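PDB 3EGO: probable 2-dehydropantoate 2-reductase from Bacillus subtilis, which probably catalyses the NADPH-dependent reduction of ketopantoate to pantoic acid, a step in pantothenate biosynthesis. Local coordinates for residues D173-R176 / L177-K181; Q236-C239 / G240-E244. All coordinates share one frame; numbering follows the deposited sequence.

Both contacts are local, each made round one end of a helix in the C-terminal, helical part of the chain, and they come in series. Contact 1 is the first turns of helix 174-195, the helix that follows the mixed sheet of the Rossmann-type NADP-binding domain; contact 2 is the last turn of helix 228-241 and the residues beyond. Their centres lie 20 Å apart and their nearest atoms about 7 Å, so the two do not touch. Further along, helix 174-195 meets contact 2 through Val-184 and Ile-188. Contact 1 carries the probable proton donor Lys-181, and contact 2 bonds to Asn-199, a likely substrate-binding residue, which places both beside the presumed active site.

Contact 1 (D173-R176 / L177-K181); sequences DWYR and LLTGK
Tyr-175 and Thr-179 meet one helical turn apart, at the start of helix 174-195. The tyrosine leaves the backbone with CG anti to N (chi1 -178°), and its ring swings out beside the next turn. Going outward, Tyr-175 CB sits over the centre of the Trp-174 indole, Tyr-175 CG is 4.1 Å from Thr-179 CG2, and the gap narrows along the ring until Tyr-175 CZ is 3.4 Å from that methyl. Thr-179 CG2 therefore lies over one face, shifted toward the rim, in a CH-pi contact 3.5 Å from the Tyr-175 ring centroid. Trp-174 CH2 comes to the ring edge in its plane, and OH at the tip is hydrogen-bonded to the carbonyl of Leu-223.

The threonine serves the backbone as well. Its OG1 donates to Tyr-175 O at 2.8 Å, while Thr-179 N reaches the same oxygen from the opposite face of the carbonyl plane. With alanine at Tyr-175, the Thr-179 methyl would probably lose its aromatic cover and Leu-223 O its hydroxyl partner.

At the helix start Asp-173 is the N-cap: its OD1 accepts from Tyr-175 N at 3.1 Å, from above the carboxylate plane. One turn on, Leu-178 CG approaches the edge of the Trp-174 indole at 4.2 Å from CE3. These two side chains also pack on Val-119 of strand 116-128 and Ile-105 of helix 103-109, joining the helix to the sheet domain.

Lys-181, the probable proton donor, points its chain away from this first turn, and NZ bonds to Asn-185 OD1. The chemistry is thus divided: capping and a doubly gripped carbonyl secure the helix start, apolar packing seats it against the sheet domain, and the lysine amine is directed toward the presumed substrate site.

Contact 2 (Q236-C239 / G240-E244); sequences QAVC and GQTKE
Val-238 O takes two bonds from Thr-242, where helix 228-241 runs out. Thr-242 N donates to Val-238 O at 3.0 Å and Thr-242 OG1 at 2.8 Å, one from each face of the carbonyl plane. The hydroxyl can fold back because chi1 of 56° sets OG1 between the residue's own N and carbonyl carbon. OG1 also has a partner beyond the helix, a hydrogen bond with ND2 of Asn-199, which is by similarity a substrate-binding residue.

Upstream the pairing is regular: Gly-240 N donates to Gln-236 O at 3.0 Å, and Gln-241 N to Ala-237 O over the same length, lying in that carbonyl's plane. This is the C-terminal turn of an alpha-helix in the helical domain of the ketopantoate reductase family, and Thr-242 is the first residue to leave helical backbone angles. Its N makes only a weak second bond, 3.3 Å long, to Cys-239 O. Lys-243 N donates back to Gly-240 O at 3.3 Å, and the lysine backbone is also hydrogen-bonded to Gly-200.

Gln-241 runs back along the outer side of the turn, its CG passing 3.3 Å from Ala-237 O. Cys-239 is buried against Ile-188, Leu-203 and Met-212, while Val-238 packs on Val-184 of helix 174-195. Past the helix, on the exposed surface, Lys-243 NZ closes a salt bridge to Glu-244 OE2 at 2.9 Å, taking the anti lone pair of that oxygen.

Contact 1 (D173-R176 / L177-K181)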
ATOM      1  N   ASP A 173     -20.847  25.015 -16.305  1.00 31.74           N
ATOM      2  CA  ASP A 173     -19.504  25.132 -15.701  1.00 32.90           C
ATOM      3  C   ASP A 173     -18.704  23.816 -15.757  1.00 30.04           C
ATOM      4  O   ASP A 173     -18.914  22.920 -14.934  1.00 31.55           O
ATOM      5  CB  ASP A 173     -19.641  25.551 -14.256  1.00 33.51           C
ATOM      6  CG  ASP A 173     -18.280  25.748 -13.577  1.00 41.04           C
ATOM      7  OD1 ASP A 173     -17.230  25.805 -14.271  1.00 39.88           O
ATOM      8  OD2 ASP A 173     -18.285  25.864 -12.340  1.00 47.81           O
ATOM      9  N   TRP A 174     -17.796  23.740 -16.708  1.00 30.63           N
ATOM     10  CA  TRP A 174     -17.005  22.531 -16.950  1.00 33.13           C
ATOM     11  C   TRP A 174     -16.181  22.221 -15.695  1.00 34.52           C
ATOM     12  O   TRP A 174     -16.033  21.057 -15.296  1.00 32.79           O
ATOM     13  CB  TRP A 174     -16.119  22.691 -18.213  1.00 33.89           C
ATOM     14  CG  TRP A 174     -14.868  23.517 -18.045  1.00 38.38           C
ATOM     15  CD1 TRP A 174     -14.672  24.803 -18.460  1.00 40.72           C
ATOM     16  CD2 TRP A 174     -13.623  23.098 -17.442  1.00 38.00           C
ATOM     17  NE1 TRP A 174     -13.395  25.219 -18.136  1.00 40.03           N
ATOM     18  CE2 TRP A 174     -12.738  24.197 -17.501  1.00 43.74           C
ATOM     19  CE3 TRP A 174     -13.188  21.910 -16.839  1.00 34.16           C
ATOM     20  CZ2 TRP A 174     -11.424  24.138 -16.992  1.00 39.95           C
ATOM     21  CZ3 TRP A 174     -11.903  21.852 -16.330  1.00 35.24           C
ATOM     22  CH2 TRP A 174     -11.028  22.964 -16.420  1.00 37.11           C
ATOM     23  N   TYR A 175     -15.698  23.265 -15.019  1.00 33.25           N
ATOM     24  CA  TYR A 175     -14.761  23.016 -13.929  1.00 32.91           C
ATOM     25  C   TYR A 175     -15.475  22.454 -12.723  1.00 32.02           C
ATOM     26  O   TYR A 175     -15.016  21.496 -12.091  1.00 32.97           O
ATOM     27  CB  TYR A 175     -13.959  24.277 -13.587  1.00 36.53           C
ATOM     28  CG  TYR A 175     -12.948  24.030 -12.485  1.00 36.50           C
ATOM     29  CD1 TYR A 175     -11.675  23.543 -12.774  1.00 39.50           C
ATOM     30  CD2 TYR A 175     -13.273  24.271 -11.159  1.00 38.39           C
ATOM     31  CE1 TYR A 175     -10.750  23.311 -11.750  1.00 37.97           C
ATOM     32  CE2 TYR A 175     -12.350  24.050 -10.136  1.00 33.21           C
ATOM     33  CZ  TYR A 175     -11.106  23.576 -10.444  1.00 34.39           C
ATOM     34  OH  TYR A 175     -10.207  23.359  -9.420  1.00 38.01           O
ATOM     35  N   ARG A 176     -16.644  23.001 -12.416  1.00 29.53           N
ATOM     36  CA  ARG A 176     -17.456  22.444 -11.361  1.00 27.60           C
ATOM     37  C   ARG A 176     -17.903  21.007 -11.659  1.00 27.54           C
ATOM     38  O   ARG A 176     -17.943  20.120 -10.761  1.00 29.70           O
ATOM     39  CB  ARG A 176     -18.701  23.322 -11.165  1.00 28.57           C
ATOM     40  CG  ARG A 176     -19.573  22.826 -10.037  1.00 36.83           C
ATOM     41  CD  ARG A 176     -20.735  23.787  -9.771  1.00 56.06           C
ATOM     42  NE  ARG A 176     -20.259  25.142  -9.494  1.00 65.05           N
ATOM     43  CZ  ARG A 176     -21.045  26.210  -9.395  1.00 70.62           C
ATOM     44  NH1 ARG A 176     -22.359  26.090  -9.560  1.00 69.28           N
ATOM     45  NH2 ARG A 176     -20.513  27.402  -9.142  1.00 71.35           N
ATOM     46  N   LEU A 177     -18.286  20.783 -12.913  1.00 27.51           N
ATOM     47  CA  LEU A 177     -18.750  19.444 -13.323  1.00 27.75           C
ATOM     48  C   LEU A 177     -17.679  18.359 -13.011  1.00 24.51           C
ATOM     49  O   LEU A 177     -17.935  17.360 -12.306  1.00 24.87           O
ATOM     50  CB  LEU A 177     -19.093  19.471 -14.829  1.00 24.44           C
ATOM     51  CG  LEU A 177     -19.664  18.127 -15.324  1.00 26.99           C
ATOM     52  CD1 LEU A 177     -20.824  17.623 -14.465  1.00 19.02           C
ATOM     53  CD2 LEU A 177     -20.067  18.263 -16.771  1.00 29.14           C
ATOM     54  N   LEU A 178     -16.502  18.572 -13.548  1.00 25.47           N
ATOM     55  CA  LEU A 178     -15.378  17.604 -13.461  1.00 28.41           C
ATOM     56  C   LEU A 178     -14.803  17.440 -12.066  1.00 28.92           C
ATOM     57  O   LEU A 178     -14.503  16.320 -11.617  1.00 28.10           O
ATOM     58  CB  LEU A 178     -14.256  17.969 -14.449  1.00 27.59           C
ATOM     59  CG  LEU A 178     -14.528  18.059 -15.964  1.00 33.34           C
ATOM     60  CD1 LEU A 178     -13.344  17.682 -16.826  1.00 27.58           C
ATOM     61  CD2 LEU A 178     -15.711  17.276 -16.390  1.00 33.08           C
ATOM     62  N   THR A 179     -14.631  18.560 -11.366  1.00 28.59           N
ATOM     63  CA  THR A 179     -14.021  18.497 -10.043  1.00 27.91           C
ATOM     64  C   THR A 179     -14.997  17.838  -9.143  1.00 25.83           C
ATOM     65  O   THR A 179     -14.621  17.192  -8.201  1.00 28.07           O
ATOM     66  CB  THR A 179     -13.702  19.904  -9.437  1.00 26.33           C
ATOM     67  OG1 THR A 179     -14.912  20.689  -9.363  1.00 28.79           O
ATOM     68  CG2 THR A 179     -12.657  20.595 -10.254  1.00 24.99           C
ATOM     69  N   GLY A 180     -16.278  17.983  -9.436  1.00 26.72           N
ATOM     70  CA  GLY A 180     -17.279  17.423  -8.541  1.00 26.75           C
ATOM     71  C   GLY A 180     -17.238  15.912  -8.539  1.00 28.86           C
ATOM     72  O   GLY A 180     -17.614  15.256  -7.569  1.00 31.45           O
ATOM     73  N   LYS A 181     -16.806  15.342  -9.650  1.00 28.11           N
ATOM     74  CA  LYS A 181     -16.647  13.887  -9.723  1.00 29.96           C
ATOM     75  C   LYS A 181     -15.235  13.506  -9.228  1.00 28.85           C
ATOM     76  O   LYS A 181     -15.051  12.485  -8.578  1.00 28.81           O
ATOM     77  CB  LYS A 181     -16.875  13.425 -11.165  1.00 29.94           C
ATOM     78  CG  LYS A 181     -16.640  11.909 -11.418  1.00 38.44           C
ATOM     79  CD  LYS A 181     -17.099  11.489 -12.836  1.00 33.59           C
ATOM     80  CE  LYS A 181     -16.315  10.266 -13.327  1.00 49.77           C
ATOM     81  NZ  LYS A 181     -16.272   9.203 -12.275  1.00 52.36           N
TER

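Contact 2 (Q236-C239 / G240-E244)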
ATOM      1  N   GLN A 236     -18.845  10.888   1.452  1.00 36.90           N
ATOM      2  CA  GLN A 236     -19.313   9.852   2.373  1.00 39.06           C
ATOM      3  C   GLN A 236     -20.607   9.227   1.886  1.00 39.80           C
ATOM      4  O   GLN A 236     -20.815   8.002   2.003  1.00 40.13           O
ATOM      5  CB  GLN A 236     -19.524  10.433   3.760  1.00 38.00           C
ATOM      6  CG  GLN A 236     -18.284  11.018   4.362  1.00 38.04           C
ATOM      7  CD  GLN A 236     -18.607  11.829   5.596  1.00 45.40           C
ATOM      8  OE1 GLN A 236     -18.643  13.066   5.548  1.00 49.49           O
ATOM      9  NE2 GLN A 236     -18.883  11.138   6.702  1.00 41.51           N
ATOM     10  N   ALA A 237     -21.472  10.079   1.348  1.00 42.61           N
ATOM     11  CA  ALA A 237     -22.707   9.631   0.707  1.00 42.55           C
ATOM     12  C   ALA A 237     -22.449   8.576  -0.374  1.00 42.85           C
ATOM     13  O   ALA A 237     -23.081   7.513  -0.343  1.00 41.89           O
ATOM     14  CB  ALA A 237     -23.459  10.816   0.134  1.00 43.25           C
ATOM     15  N   VAL A 238     -21.531   8.861  -1.317  1.00 42.13           N
ATOM     16  CA  VAL A 238     -21.275   7.947  -2.445  1.00 42.28           C
ATOM     17  C   VAL A 238     -20.602   6.666  -1.987  1.00 44.33           C
ATOM     18  O   VAL A 238     -20.859   5.575  -2.522  1.00 42.97           O
ATOM     19  CB  VAL A 238     -20.400   8.570  -3.524  1.00 42.27           C
ATOM     20  CG1 VAL A 238     -19.968   7.511  -4.524  1.00 39.66           C
ATOM     21  CG2 VAL A 238     -21.118   9.720  -4.214  1.00 43.77           C
ATOM     22  N   CYS A 239     -19.737   6.801  -0.984  1.00 44.96           N
ATOM     23  CA  CYS A 239     -19.194   5.650  -0.300  1.00 43.95           C
ATOM     24  C   CYS A 239     -20.309   4.735   0.171  1.00 45.15           C
ATOM     25  O   CYS A 239     -20.227   3.507   0.039  1.00 44.67           O
ATOM     26  CB  CYS A 239     -18.439   6.113   0.933  1.00 45.28           C
ATOM     27  SG  CYS A 239     -16.722   6.250   0.660  1.00 47.19           S
ATOM     28  N   GLY A 240     -21.321   5.347   0.784  1.00 47.37           N
ATOM     29  CA  GLY A 240     -22.465   4.619   1.316  1.00 48.63           C
ATOM     30  C   GLY A 240     -23.220   3.898   0.217  1.00 47.73           C
ATOM     31  O   GLY A 240     -23.540   2.719   0.344  1.00 49.60           O
ATOM     32  N   GLN A 241     -23.486   4.610  -0.873  1.00 49.05           N
ATOM     33  CA  GLN A 241     -24.185   4.037  -2.026  1.00 47.70           C
ATOM     34  C   GLN A 241     -23.465   2.867  -2.675  1.00 47.99           C
ATOM     35  O   GLN A 241     -24.120   1.960  -3.211  1.00 47.03           O
ATOM     36  CB  GLN A 241     -24.447   5.108  -3.074  1.00 48.36           C
ATOM     37  CG  GLN A 241     -25.183   6.314  -2.532  1.00 47.50           C
ATOM     38  CD  GLN A 241     -25.211   7.437  -3.525  1.00 49.37           C
ATOM     39  OE1 GLN A 241     -25.604   8.553  -3.197  1.00 54.51           O
ATOM     40  NE2 GLN A 241     -24.775   7.158  -4.753  1.00 53.72           N
ATOM     41  N   THR A 242     -22.131   2.880  -2.631  1.00 46.86           N
ATOM     42  CA  THR A 242     -21.313   1.807  -3.206  1.00 44.76           C
ATOM     43  C   THR A 242     -20.652   0.890  -2.147  1.00 45.59           C
ATOM     44  O   THR A 242     -19.608   0.306  -2.390  1.00 43.55           O
ATOM     45  CB  THR A 242     -20.244   2.393  -4.135  1.00 46.70           C
ATOM     46  OG1 THR A 242     -19.454   3.357  -3.419  1.00 43.09           O
ATOM     47  CG2 THR A 242     -20.896   3.079  -5.342  1.00 45.34           C
ATOM     48  N   LYS A 243     -21.277   0.743  -0.983  1.00 47.38           N
ATOM     49  CA  LYS A 243     -20.636   0.069   0.160  1.00 50.24           C
ATOM     50  C   LYS A 243     -20.033  -1.310  -0.108  1.00 48.69           C
ATOM     51  O   LYS A 243     -18.995  -1.648   0.451  1.00 50.09           O
ATOM     52  CB  LYS A 243     -21.555   0.034   1.402  1.00 51.18           C
ATOM     53  CG  LYS A 243     -22.951  -0.581   1.201  1.00 54.94           C
ATOM     54  CD  LYS A 243     -23.673  -0.694   2.550  1.00 55.36           C
ATOM     55  CE  LYS A 243     -24.921  -1.579   2.490  1.00 59.80           C
ATOM     56  NZ  LYS A 243     -24.652  -3.011   2.131  1.00 60.14           N
ATOM     57  N   GLU A 244     -20.684  -2.109  -0.940  1.00 48.27           N
ATOM     58  CA  GLU A 244     -20.238  -3.486  -1.203  1.00 47.23           C
ATOM     59  C   GLU A 244     -19.339  -3.580  -2.437  1.00 45.80           C
ATOM     60  O   GLU A 244     -18.879  -4.665  -2.787  1.00 44.31           O
ATOM     61  CB  GLU A 244     -21.452  -4.422  -1.387  1.00 49.17           C
ATOM     62  CG  GLU A 244     -22.422  -4.469  -0.205  1.00 50.41           C
ATOM     63  CD  GLU A 244     -21.812  -5.068   1.060  1.00 56.58           C
ATOM     64  OE1 GLU A 244     -20.745  -5.727   0.980  1.00 56.42           O
ATOM     65  OE2 GLU A 244     -22.410  -4.886   2.145  1.00 59.39           O
TER